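Local coordinates for protein 6-phospho-beta-d glycosidase (Streptococcus pyogenes, PDB 5FOO) that hydrolyses beta-glucosides that carry a phosphate on O6, as a family 1 glycoside hydrolase of the 6-phospho-beta-glucosidase type, at residues H27-D32 and S76-R81; N297-K302 and L364-V369. The protein carries 1 engineered substitution. All blocks are in the same frame, centred on the assembly; numbering follows the deposited sequence.

Interaction 1. Residues H27-D32 and S76-R81; sequences HRNLFD and SIQWTR. With PO4 (phosphate ion), chain M.
Thr80 presses its side chain into the bend of residues 27-29, and this is the tightly packed part of the contact: of the area buried between the two segments, Thr80 contributes the largest share. Its methyl CG2, anti to its own carbonyl carbon, lies 3.5 Å from Arg28 O and also touches Asn29 N and CB, while its CB meets His27 CB at 3.9 Å. The backbone follows the same fit, His27 N donating to Thr80 O at 3.2 Å with a bent N-H...O angle of 139°; the carbonyl oxygen also lies in the plane of the His27 ring, at its CD2 edge.

A second buried link joins two side-chain amides. Asn29 ND2 gives a hydrogen to Gln78 OE1 at 2.9 Å, lying nearly along the C=O axis, and the acceptor is only 5° out of the Asn29 amide plane although the two amides are turned 42° apart. OE1 also accepts from Lys25, and Gln78 NE2 binds Glu20, so both ends of this amide are engaged. The other branch of Asn29, OD1, takes the N-H of Asp32 at 3.0 Å, and Asp32 OD2 in turn receives Asn29 N.

The far side is looser and partly exposed, and there a phosphate ion, probably from the crystallisation liquor, is held by His27 and Arg28. His27 ND1 donates to its O3 at 2.9 Å, and O4 accepts from both Arg28 N and NE. Arg28 NH2 donates to O1, which lies in the guanidinium plane, and NH1 pairs with Glu36; His27 NE2 is held by Asp84 O.

Gln78 is the N-cap of helix 79-82, which follows barrel strand 72-76, while the reciprocal Asn29-Asp32 bonds are the capping box that begins helix 30-37.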
loop_
_atom_site.group_PDB
_atom_site.type_symbol
_atom_site.label_atom_id
_atom_site.label_comp_id
_atom_site.label_asym_id
_atom_site.label_seq_id
_atom_site.Cartn_x
_atom_site.Cartn_y
_atom_site.Cartn_z
ATOM N N HIS A 27 -10.891 12.545 -14.462
ATOM C CA HIS A 27 -9.520 13.003 -14.677
ATOM C C HIS A 27 -8.665 11.795 -14.802
ATOM O O HIS A 27 -9.027 10.715 -14.329
ATOM C CB HIS A 27 -8.990 13.833 -13.458
ATOM C CG HIS A 27 -9.800 15.048 -13.082
ATOM N ND1 HIS A 27 -9.658 16.271 -13.714
ATOM C CD2 HIS A 27 -10.681 15.259 -12.073
ATOM C CE1 HIS A 27 -10.436 17.173 -13.143
ATOM N NE2 HIS A 27 -11.111 16.575 -12.173
ATOM N N ARG A 28 -7.472 12.010 -15.357
ATOM C CA ARG A 28 -6.414 11.009 -15.377
ATOM C C ARG A 28 -5.488 11.086 -14.179
ATOM O O ARG A 28 -5.037 12.179 -13.787
ATOM C CB ARG A 28 -5.555 11.148 -16.654
ATOM C CG ARG A 28 -6.398 10.992 -17.942
ATOM C CD ARG A 28 -5.658 11.456 -19.193
ATOM N NE ARG A 28 -5.338 12.864 -19.097
ATOM C CZ ARG A 28 -4.667 13.558 -20.001
ATOM N NH1 ARG A 28 -4.214 13.020 -21.125
ATOM N NH2 ARG A 28 -4.472 14.818 -19.759
ATOM N N ASN A 29 -5.203 9.917 -13.613
ATOM C CA ASN A 29 -4.119 9.808 -12.701
ATOM C C ASN A 29 -2.796 9.598 -13.412
ATOM O O ASN A 29 -2.779 9.504 -14.615
ATOM C CB ASN A 29 -4.431 8.773 -11.583
ATOM C CG ASN A 29 -4.474 7.322 -12.055
ATOM O OD1 ASN A 29 -3.617 6.841 -12.768
ATOM N ND2 ASN A 29 -5.426 6.593 -11.529
ATOM N N LEU A 30 -1.692 9.521 -12.678
ATOM C CA LEU A 30 -0.386 9.361 -13.329
ATOM C C LEU A 30 -0.357 8.131 -14.164
ATOM O O LEU A 30 0.112 8.202 -15.313
ATOM C CB LEU A 30 0.765 9.315 -12.358
ATOM C CG LEU A 30 0.907 10.532 -11.477
ATOM C CD1 LEU A 30 2.152 10.460 -10.626
ATOM C CD2 LEU A 30 0.885 11.831 -12.278
ATOM N N PHE A 31 -0.844 7.004 -13.641
ATOM C CA PHE A 31 -0.799 5.755 -14.446
ATOM C C PHE A 31 -1.727 5.725 -15.696
ATOM O O PHE A 31 -1.340 5.190 -16.731
ATOM C CB PHE A 31 -1.033 4.522 -13.590
ATOM C CG PHE A 31 0.233 3.913 -13.054
ATOM C CD1 PHE A 31 1.020 3.097 -13.861
ATOM C CD2 PHE A 31 0.622 4.125 -11.721
ATOM C CE1 PHE A 31 2.183 2.528 -13.354
ATOM C CE2 PHE A 31 1.777 3.572 -11.206
ATOM C CZ PHE A 31 2.580 2.770 -12.019
ATOM N N ASP A 32 -2.916 6.330 -15.597
ATOM C CA ASP A 32 -3.800 6.452 -16.712
ATOM C C ASP A 32 -3.068 7.214 -17.824
ATOM O O ASP A 32 -3.171 6.835 -19.002
ATOM C CB ASP A 32 -5.065 7.254 -16.401
ATOM C CG ASP A 32 -5.854 6.727 -15.216
ATOM O OD1 ASP A 32 -5.977 5.497 -15.075
ATOM O OD2 ASP A 32 -6.393 7.575 -14.454
ATOM N N SER A 76 -9.286 2.069 -2.245
ATOM C CA SER A 76 -8.953 3.462 -2.195
ATOM C C SER A 76 -9.967 4.258 -2.956
ATOM O O SER A 76 -10.639 3.758 -3.861
ATOM C CB SER A 76 -7.528 3.721 -2.707
ATOM O OG SER A 76 -7.432 3.607 -4.123
ATOM N N ILE A 77 -10.106 5.512 -2.516
ATOM C CA ILE A 77 -10.874 6.545 -3.239
ATOM C C ILE A 77 -9.852 7.298 -4.096
ATOM O O ILE A 77 -8.791 7.744 -3.583
ATOM C CB ILE A 77 -11.596 7.517 -2.260
ATOM C CG1 ILE A 77 -12.686 6.804 -1.441
ATOM C CG2 ILE A 77 -12.188 8.721 -2.975
ATOM C CD1 ILE A 77 -13.310 7.654 -0.323
ATOM N N GLN A 78 -10.186 7.429 -5.376
ATOM C CA GLN A 78 -9.389 8.197 -6.370
ATOM C C GLN A 78 -9.751 9.636 -6.352
ATOM O O GLN A 78 -10.860 9.967 -6.665
ATOM C CB GLN A 78 -9.574 7.670 -7.775
ATOM C CG GLN A 78 -9.029 6.241 -7.937
ATOM C CD GLN A 78 -8.861 5.836 -9.404
ATOM O OE1 GLN A 78 -7.956 6.286 -10.078
ATOM N NE2 GLN A 78 -9.737 4.966 -9.878
ATOM N N TRP A 79 -8.779 10.477 -5.992
ATOM C CA TRP A 79 -8.821 11.900 -6.162
ATOM C C TRP A 79 -9.327 12.283 -7.574
ATOM O O TRP A 79 -10.145 13.217 -7.737
ATOM C CB TRP A 79 -7.383 12.387 -5.939
ATOM C CG TRP A 79 -7.184 13.813 -5.672
ATOM C CD1 TRP A 79 -8.104 14.814 -5.768
ATOM C CD2 TRP A 79 -5.937 14.432 -5.263
ATOM N NE1 TRP A 79 -7.518 16.026 -5.461
ATOM C CE2 TRP A 79 -6.191 15.819 -5.137
ATOM C CE3 TRP A 79 -4.624 13.939 -4.995
ATOM C CZ2 TRP A 79 -5.199 16.719 -4.775
ATOM C CZ3 TRP A 79 -3.658 14.825 -4.630
ATOM C CH2 TRP A 79 -3.937 16.217 -4.539
ATOM N N THR A 80 -8.855 11.545 -8.580
ATOM C CA THR A 80 -9.207 11.791 -9.958
ATOM C C THR A 80 -10.652 11.431 -10.307
ATOM O O THR A 80 -11.123 11.887 -11.323
ATOM C CB THR A 80 -8.283 11.007 -10.925
ATOM O OG1 THR A 80 -8.307 9.588 -10.626
ATOM C CG2 THR A 80 -6.890 11.564 -10.869
ATOM N N ARG A 81 -11.352 10.653 -9.466
ATOM C CA ARG A 81 -12.810 10.366 -9.645
ATOM C C ARG A 81 -13.683 11.277 -8.799
ATOM O O ARG A 81 -14.698 11.727 -9.262
ATOM C CB ARG A 81 -13.127 8.899 -9.274
ATOM C CG ARG A 81 -14.574 8.529 -9.464
ATOM C CD ARG A 81 -14.833 7.087 -9.183
ATOM N NE ARG A 81 -14.170 6.174 -10.087
ATOM C CZ ARG A 81 -14.483 5.951 -11.352
ATOM N NH1 ARG A 81 -15.453 6.578 -11.922
ATOM N NH2 ARG A 81 -13.774 5.038 -12.072
HETATM P P PO4 M . -7.061 15.595 -16.735
HETATM O O1 PO4 M . -5.792 16.273 -17.242
HETATM O O2 PO4 M . -8.338 15.979 -17.445
HETATM O O3 PO4 M . -7.259 16.135 -15.252
HETATM O O4 PO4 M . -6.903 14.157 -17.016
#

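Interaction 2. Residues N297-K302 and L364-V369; sequences NFYHPK and LSENGV. With JAZ (6-phosphocyclophellitol), chain G.
The side chains of Asn297 and Glu366 meet on the same face of neighbouring parallel strands, 293-297 and 362-367, at the C-terminal mouth of the eight-stranded TIM barrel. Glu366 can be followed outward. Its CB lies 3.1 Å from Asn297 OD1. Glu366 CG, anti to the backbone N (chi1 176°), is 3.8 Å from C5 of the inhibitor, 6-phosphocyclophellitol; the chain is extended beyond it, and CD lies 3.3 Å from O17 of the same group. At the tip OE1 sits 3.1 Å from Tyr299 CE1, the ring and carboxylate planes inclined at 55°; Asn297 ND2 is 3.0 Å from OE1, but at too poor an angle for a hydrogen bond, and donates instead to Asn164. OE2 is covalently joined to C5, which identifies Glu366 as the trapped nucleophile, consistent with the retaining mechanism of family 1.

Around it, Ser365 OG donates to Asn297 OD1 from above its carbonyl plane, and Phe298 N donates to Glu366 O at 3.1 Å. Phe298 CB rests on Leu364 CD1. The ring of Tyr299 lies with one face toward C6 of the inhibitor, while its hydroxyl bonds to Glu165.

One water bridges Tyr299 O and Gly368 O. Asn367, whose OD1 is bound to Tyr413, lies beside the Phe298 ring, and its ND2 donates to Phe298 O at 2.8 Å along a nearly straight 170° bond, with that oxygen close to the amide plane.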
loop_
_atom_site.group_PDB
_atom_site.type_symbol
_atom_site.label_atom_id
_atom_site.label_comp_id
_atom_site.label_asym_id
_atom_site.label_seq_id
_atom_site.Cartn_x
_atom_site.Cartn_y
_atom_site.Cartn_z
ATOM N N ASN A 297 2.561 -3.406 5.229
ATOM C CA ASN A 297 2.576 -4.272 4.048
ATOM C C ASN A 297 3.798 -5.155 4.069
ATOM O O ASN A 297 4.903 -4.709 4.385
ATOM C CB ASN A 297 2.542 -3.496 2.717
ATOM C CG ASN A 297 1.234 -2.731 2.489
ATOM O OD1 ASN A 297 0.180 -3.002 3.081
ATOM N ND2 ASN A 297 1.303 -1.763 1.626
ATOM N N PHE A 298 3.576 -6.430 3.774
ATOM C CA PHE A 298 4.679 -7.364 3.576
ATOM C C PHE A 298 4.407 -8.408 2.486
ATOM O O PHE A 298 3.486 -9.218 2.589
ATOM C CB PHE A 298 5.050 -8.118 4.870
ATOM C CG PHE A 298 6.164 -9.029 4.649
ATOM C CD1 PHE A 298 7.453 -8.522 4.580
ATOM C CD2 PHE A 298 5.929 -10.346 4.361
ATOM C CE1 PHE A 298 8.502 -9.362 4.285
ATOM C CE2 PHE A 298 6.945 -11.196 4.075
ATOM C CZ PHE A 298 8.240 -10.706 4.002
ATOM N N TYR A 299 5.255 -8.425 1.476
ATOM C CA TYR A 299 5.103 -9.437 0.402
ATOM C C TYR A 299 6.438 -9.940 -0.204
ATOM O O TYR A 299 6.428 -10.924 -0.918
ATOM C CB TYR A 299 4.178 -8.907 -0.703
ATOM C CG TYR A 299 4.515 -7.510 -1.090
ATOM C CD1 TYR A 299 4.002 -6.435 -0.366
ATOM C CD2 TYR A 299 5.402 -7.233 -2.147
ATOM C CE1 TYR A 299 4.348 -5.123 -0.684
ATOM C CE2 TYR A 299 5.733 -5.915 -2.456
ATOM C CZ TYR A 299 5.212 -4.881 -1.717
ATOM O OH TYR A 299 5.489 -3.570 -1.992
ATOM N N HIS A 300 7.558 -9.311 0.131
ATOM C CA HIS A 300 8.818 -10.031 0.108
ATOM C C HIS A 300 9.873 -9.392 0.951
ATOM O O HIS A 300 9.880 -8.182 1.108
ATOM C CB HIS A 300 9.341 -10.115 -1.333
ATOM C CG HIS A 300 9.677 -8.785 -1.934
ATOM N ND1 HIS A 300 10.887 -8.154 -1.723
ATOM C CD2 HIS A 300 8.980 -7.992 -2.767
ATOM C CE1 HIS A 300 10.914 -7.027 -2.403
ATOM N NE2 HIS A 300 9.775 -6.912 -3.057
ATOM N N PRO A 301 10.843 -10.201 1.411
ATOM C CA PRO A 301 11.933 -9.638 2.211
ATOM C C PRO A 301 12.931 -8.856 1.358
ATOM O O PRO A 301 12.902 -8.967 0.156
ATOM C CB PRO A 301 12.572 -10.895 2.792
ATOM C CG PRO A 301 12.436 -11.898 1.683
ATOM C CD PRO A 301 11.029 -11.655 1.211
ATOM N N LYS A 302 13.763 -8.071 1.998
ATOM C CA LYS A 302 14.830 -7.282 1.370
ATOM C C LYS A 302 16.094 -7.697 2.119
ATOM O O LYS A 302 16.053 -7.831 3.348
ATOM C CB LYS A 302 14.631 -5.763 1.550
ATOM C CG LYS A 302 13.288 -5.175 1.096
ATOM N N LEU A 364 -1.680 -6.424 9.151
ATOM C CA LEU A 364 -0.888 -6.767 7.988
ATOM C C LEU A 364 -1.784 -6.522 6.820
ATOM O O LEU A 364 -2.680 -7.319 6.519
ATOM C CB LEU A 364 -0.439 -8.200 8.050
ATOM C CG LEU A 364 0.487 -8.716 6.940
ATOM C CD1 LEU A 364 1.682 -7.815 6.757
ATOM C CD2 LEU A 364 0.969 -10.109 7.316
ATOM N N SER A 365 -1.531 -5.411 6.145
ATOM C CA SER A 365 -2.499 -4.794 5.242
ATOM C C SER A 365 -2.382 -5.227 3.796
ATOM O O SER A 365 -3.292 -4.902 2.973
ATOM C CB SER A 365 -2.402 -3.248 5.359
ATOM O OG SER A 365 -1.026 -2.854 5.475
ATOM N N GLU A 366 -1.313 -5.963 3.467
ATOM C CA GLU A 366 -1.150 -6.442 2.095
ATOM C C GLU A 366 -0.169 -7.617 2.138
ATOM O O GLU A 366 0.988 -7.441 2.391
ATOM C CB GLU A 366 -0.575 -5.309 1.211
ATOM C CG GLU A 366 -0.243 -5.672 -0.233
ATOM C CD GLU A 366 0.684 -4.706 -0.966
ATOM O OE1 GLU A 366 1.457 -3.967 -0.357
ATOM O OE2 GLU A 366 0.624 -4.731 -2.312
ATOM N N ASN A 367 -0.648 -8.814 1.916
ATOM C CA ASN A 367 0.234 -9.964 1.935
ATOM C C ASN A 367 -0.345 -10.872 0.915
ATOM O O ASN A 367 -1.502 -11.157 1.005
ATOM C CB ASN A 367 0.256 -10.639 3.318
ATOM C CG ASN A 367 1.065 -11.887 3.344
ATOM O OD1 ASN A 367 0.536 -12.981 3.475
ATOM N ND2 ASN A 367 2.355 -11.734 3.203
ATOM N N GLY A 368 0.458 -11.291 -0.071
ATOM C CA GLY A 368 0.023 -12.208 -1.101
ATOM C C GLY A 368 1.177 -12.597 -1.994
ATOM O O GLY A 368 2.337 -12.152 -1.796
ATOM N N VAL A 369 0.846 -13.458 -2.937
ATOM C CA VAL A 369 1.811 -14.032 -3.884
ATOM C C VAL A 369 1.182 -14.060 -5.286
ATOM O O VAL A 369 0.018 -14.456 -5.483
ATOM C CB VAL A 369 2.295 -15.455 -3.475
ATOM C CG1 VAL A 369 1.173 -16.483 -3.461
ATOM C CG2 VAL A 369 3.421 -15.902 -4.426
HETATM C C2 JAZ G . 0.608 -4.180 -5.887
HETATM C C3 JAZ G . -0.084 -3.292 -4.832
HETATM C C4 JAZ G . 0.920 -2.814 -3.788
HETATM C C5 JAZ G . 1.619 -3.967 -3.080
HETATM C C6 JAZ G . 2.212 -4.928 -4.086
HETATM C C7 JAZ G . 1.199 -5.372 -5.142
HETATM C C8 JAZ G . 1.756 -6.454 -6.063
HETATM O O9 JAZ G . 2.855 -5.884 -6.768
HETATM P P10 JAZ G . 3.178 -6.398 -8.237
HETATM O O11 JAZ G . 4.327 -5.554 -8.660
HETATM O O12 JAZ G . 1.965 -6.454 -9.068
HETATM O O13 JAZ G . 3.568 -7.803 -8.086
HETATM O O14 JAZ G . 3.380 -4.347 -4.679
HETATM O O15 JAZ G . -0.343 -4.688 -6.829
HETATM O O16 JAZ G . -0.601 -2.178 -5.515
HETATM O O17 JAZ G . 0.278 -1.974 -2.845
HETATM O O HOH W 1 4.756 -12.099 -2.774
#

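The two contacts lie within one TIM barrel, their centres 24 Å apart and their nearest atoms about 11 Å apart, without touching. Interaction 2 belongs to the active site itself: it joins barrel strands 293-297 and 362-367 and supplies Tyr299 and Glu366 to the ligand pocket. Interaction 1 stands further back, where barrel strand 72-76 passes into helix 79-82, and the side chain of Asn29 is about 12 Å from the inhibitor. Pocket residue Gln18 belongs to helix 16-19, whose Pro17 touches Asn29 and Gln78. The phosphate ion of interaction 1, bound by His27 and Arg28, is a separate group from the phosphate of the inhibitor.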